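Local coordinates for lipase-esterase related protein (Clostridium acetobutylicum, PDB 3E0X) that is of undetermined function but has the alpha/beta-hydrolase fold and is probably a hydrolase of the lipase-esterase kind, at residues A[110-114]-A[241-245]. Sequence-based numbering, arbitrary orientation.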
ATOM      1  N   ARG A 110     -15.303   0.259  -4.548  1.00 10.32           N
ATOM      2  CA  ARG A 110     -16.013   1.539  -4.645  1.00  9.74           C
ATOM      3  C   ARG A 110     -15.123   2.772  -4.468  1.00 10.06           C
ATOM      4  O   ARG A 110     -15.453   3.852  -4.951  1.00 11.26           O
ATOM      5  CB  ARG A 110     -17.166   1.596  -3.653  1.00  9.88           C
ATOM      6  CG  ARG A 110     -18.190   0.451  -3.815  1.00 10.21           C
ATOM      7  CD  ARG A 110     -18.925   0.480  -5.163  1.00  9.89           C
ATOM      8  NE  ARG A 110     -19.695   1.717  -5.273  1.00 10.36           N
ATOM      9  CZ  ARG A 110     -19.682   2.537  -6.333  1.00 11.70           C
ATOM     10  NH1 ARG A 110     -18.979   2.232  -7.429  1.00 10.72           N
ATOM     11  NH2 ARG A 110     -20.374   3.670  -6.284  1.00 12.86           N
ATOM     12  N   LYS A 111     -14.005   2.619  -3.756  1.00  9.57           N
ATOM     13  CA  LYS A 111     -13.070   3.733  -3.524  1.00 10.21           C
ATOM     14  C   LYS A 111     -11.687   3.148  -3.322  1.00  9.77           C
ATOM     15  O   LYS A 111     -11.530   1.991  -2.906  1.00  9.77           O
ATOM     16  CB  LYS A 111     -13.427   4.512  -2.257  1.00 11.05           C
ATOM     17  CG  LYS A 111     -14.753   5.235  -2.313  1.00 12.74           C
ATOM     18  CD  LYS A 111     -14.914   6.121  -1.076  1.00 15.44           C
ATOM     19  CE  LYS A 111     -16.273   6.859  -1.115  1.00 17.76           C
ATOM     20  NZ  LYS A 111     -17.379   5.856  -1.196  1.00 22.52           N
ATOM     21  N   VAL A 112     -10.677   3.981  -3.545  1.00 10.51           N
ATOM     22  CA  VAL A 112      -9.303   3.570  -3.292  1.00 10.97           C
ATOM     23  C   VAL A 112      -8.531   4.667  -2.575  1.00 10.52           C
ATOM     24  O   VAL A 112      -8.718   5.845  -2.855  1.00 10.88           O
ATOM     25  CB  VAL A 112      -8.598   3.195  -4.632  1.00 13.20           C
ATOM     26  CG1 VAL A 112      -7.084   3.161  -4.495  1.00 16.01           C
ATOM     27  CG2 VAL A 112      -9.184   1.902  -5.195  1.00 13.59           C
ATOM     28  N   VAL A 113      -7.657   4.256  -1.643  1.00  9.74           N
ATOM     29  CA  VAL A 113      -6.731   5.171  -0.998  1.00  9.07           C
ATOM     30  C   VAL A 113      -5.302   4.708  -1.268  1.00  9.12           C
ATOM     31  O   VAL A 113      -4.956   3.535  -1.043  1.00  9.94           O
ATOM     32  CB  VAL A 113      -6.944   5.157   0.520  1.00  9.44           C
ATOM     33  CG1 VAL A 113      -5.923   6.044   1.218  1.00 10.68           C
ATOM     34  CG2 VAL A 113      -8.368   5.614   0.868  1.00  9.85           C
ATOM     35  N   SER A 114      -4.482   5.646  -1.732  1.00  9.14           N
ATOM     36  CA  SER A 114      -3.053   5.398  -1.906  1.00  9.28           C
ATOM     37  C   SER A 114      -2.318   6.136  -0.803  1.00  8.82           C
ATOM     38  O   SER A 114      -2.295   7.381  -0.795  1.00  9.46           O
ATOM     39  CB  SER A 114      -2.569   5.874  -3.286  1.00  9.77           C
ATOM     40  OG  SER A 114      -1.145   5.779  -3.398  1.00 10.83           O
ATOM     41  N   ILE A 241      -8.828   8.721   6.352  1.00 12.67           N
ATOM     42  CA  ILE A 241      -9.546   7.648   5.676  1.00 13.68           C
ATOM     43  C   ILE A 241     -11.043   7.765   5.995  1.00 14.24           C
ATOM     44  O   ILE A 241     -11.885   7.705   5.085  1.00 14.10           O
ATOM     45  CB  ILE A 241      -8.970   6.268   6.053  1.00 13.05           C
ATOM     46  CG1 ILE A 241      -7.572   6.148   5.454  1.00 12.87           C
ATOM     47  CG2 ILE A 241      -9.848   5.152   5.507  1.00 13.01           C
ATOM     48  CD1 ILE A 241      -6.760   4.971   5.956  1.00 13.60           C
ATOM     49  N   LYS A 242     -11.375   7.958   7.274  1.00 14.22           N
ATOM     50  CA  LYS A 242     -12.775   8.145   7.700  1.00 14.67           C
ATOM     51  C   LYS A 242     -13.467   9.291   6.983  1.00 15.39           C
ATOM     52  O   LYS A 242     -14.679   9.214   6.688  1.00 16.52           O
ATOM     53  CB  LYS A 242     -12.835   8.441   9.193  1.00 15.59           C
ATOM     54  CG  LYS A 242     -12.398   7.306  10.041  1.00 16.86           C
ATOM     55  CD  LYS A 242     -12.381   7.777  11.459  1.00 19.68           C
ATOM     56  CE  LYS A 242     -11.736   6.764  12.312  1.00 19.59           C
ATOM     57  NZ  LYS A 242     -11.925   7.122  13.712  1.00 22.40           N
ATOM     58  N   ASN A 243     -12.746  10.382   6.747  1.00 14.87           N
ATOM     59  CA  ASN A 243     -13.383  11.539   6.100  1.00 15.70           C
ATOM     60  C   ASN A 243     -13.642  11.358   4.593  1.00 15.70           C
ATOM     61  O   ASN A 243     -14.273  12.206   3.973  1.00 16.40           O
ATOM     62  CB  ASN A 243     -12.670  12.859   6.432  1.00 16.44           C
ATOM     63  CG  ASN A 243     -11.302  12.955   5.844  1.00 18.07           C
ATOM     64  OD1 ASN A 243     -10.876  12.093   5.086  1.00 18.34           O
ATOM     65  ND2 ASN A 243     -10.580  14.017   6.201  1.00 20.45           N
ATOM     66  N   PHE A 244     -13.165  10.243   4.045  1.00 15.06           N
ATOM     67  CA  PHE A 244     -13.241   9.966   2.636  1.00 16.21           C
ATOM     68  C   PHE A 244     -14.200   8.827   2.309  1.00 16.81           C
ATOM     69  O   PHE A 244     -14.873   8.882   1.271  1.00 17.66           O
ATOM     70  CB  PHE A 244     -11.840   9.585   2.163  1.00 15.49           C
ATOM     71  CG  PHE A 244     -11.764   9.150   0.721  1.00 14.25           C
ATOM     72  CD1 PHE A 244     -11.292   7.884   0.393  1.00 15.33           C
ATOM     73  CD2 PHE A 244     -12.125  10.016  -0.304  1.00 15.68           C
ATOM     74  CE1 PHE A 244     -11.181   7.477  -0.947  1.00 15.16           C
ATOM     75  CE2 PHE A 244     -12.017   9.616  -1.634  1.00 15.27           C
ATOM     76  CZ  PHE A 244     -11.549   8.342  -1.946  1.00 15.98           C
ATOM     77  N   ILE A 245     -14.223   7.776   3.135  1.00 18.38           N
ATOM     78  CA  ILE A 245     -14.968   6.570   2.751  0.50 19.71           C
ATOM     79  C   ILE A 245     -16.492   6.761   2.718  1.00 21.06           C
ATOM     80  O   ILE A 245     -17.177   6.011   2.005  1.00 22.48           O
ATOM     81  CB  ILE A 245     -14.548   5.293   3.550  0.50 19.48           C
ATOM     82  CG1 ILE A 245     -14.724   5.479   5.064  0.50 19.75           C
ATOM     83  CG2 ILE A 245     -13.112   4.893   3.180  0.50 19.17           C
ATOM     84  CD1 ILE A 245     -14.566   4.188   5.877  0.50 20.17           C
ATOM     85  OXT ILE A 245     -17.067   7.621   3.392  0.50 21.51           O
TER
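Lys-111 sets CD over one face of the Phe-244 ring, 4.2 Å from the ring centroid and 20° off the normal, a CH-pi contact displaced toward the rim. CG of Lys-111 stands anti to its own carbonyl carbon (chi1 -65°), and the chain then runs extended as far as CE, which passes 3.4 Å from Phe-244 O. A bend at the last torsion (chi4 58°) brings Lys-111 NZ to the C-terminal carboxylate, where it makes a weak hydrogen bond of 3.2 Å to Ile-245 O; the opposite charges would probably favour this approach, though Ile-245 is modelled in two conformers, which makes the bond less certain. The lysine chain touches both the ring and the carbonyl oxygen of Phe-244. The fold is that of the alpha/beta hydrolases: strand 109-115 lies inside the mostly parallel sheet, between strands 86-91 and 191-196, and the C-terminal segment 241-245, reached through helix 234-242, packs on one side of it, while Val-112 turns to helix 93-102 on the other. Val-113 CG2 meets the ring obliquely, 3.7 Å from Phe-244 CD1, the valine and phenylalanine side chains running antiparallel, side by side. At the same ring, CE1 of Phe-244 comes to 3.5 Å from Val-112 O, again obliquely. Ile-241 O accepts from the backbone N of both Phe-244 and Ile-245, and Pro-190 and Lys-192 also touch the phenylalanine.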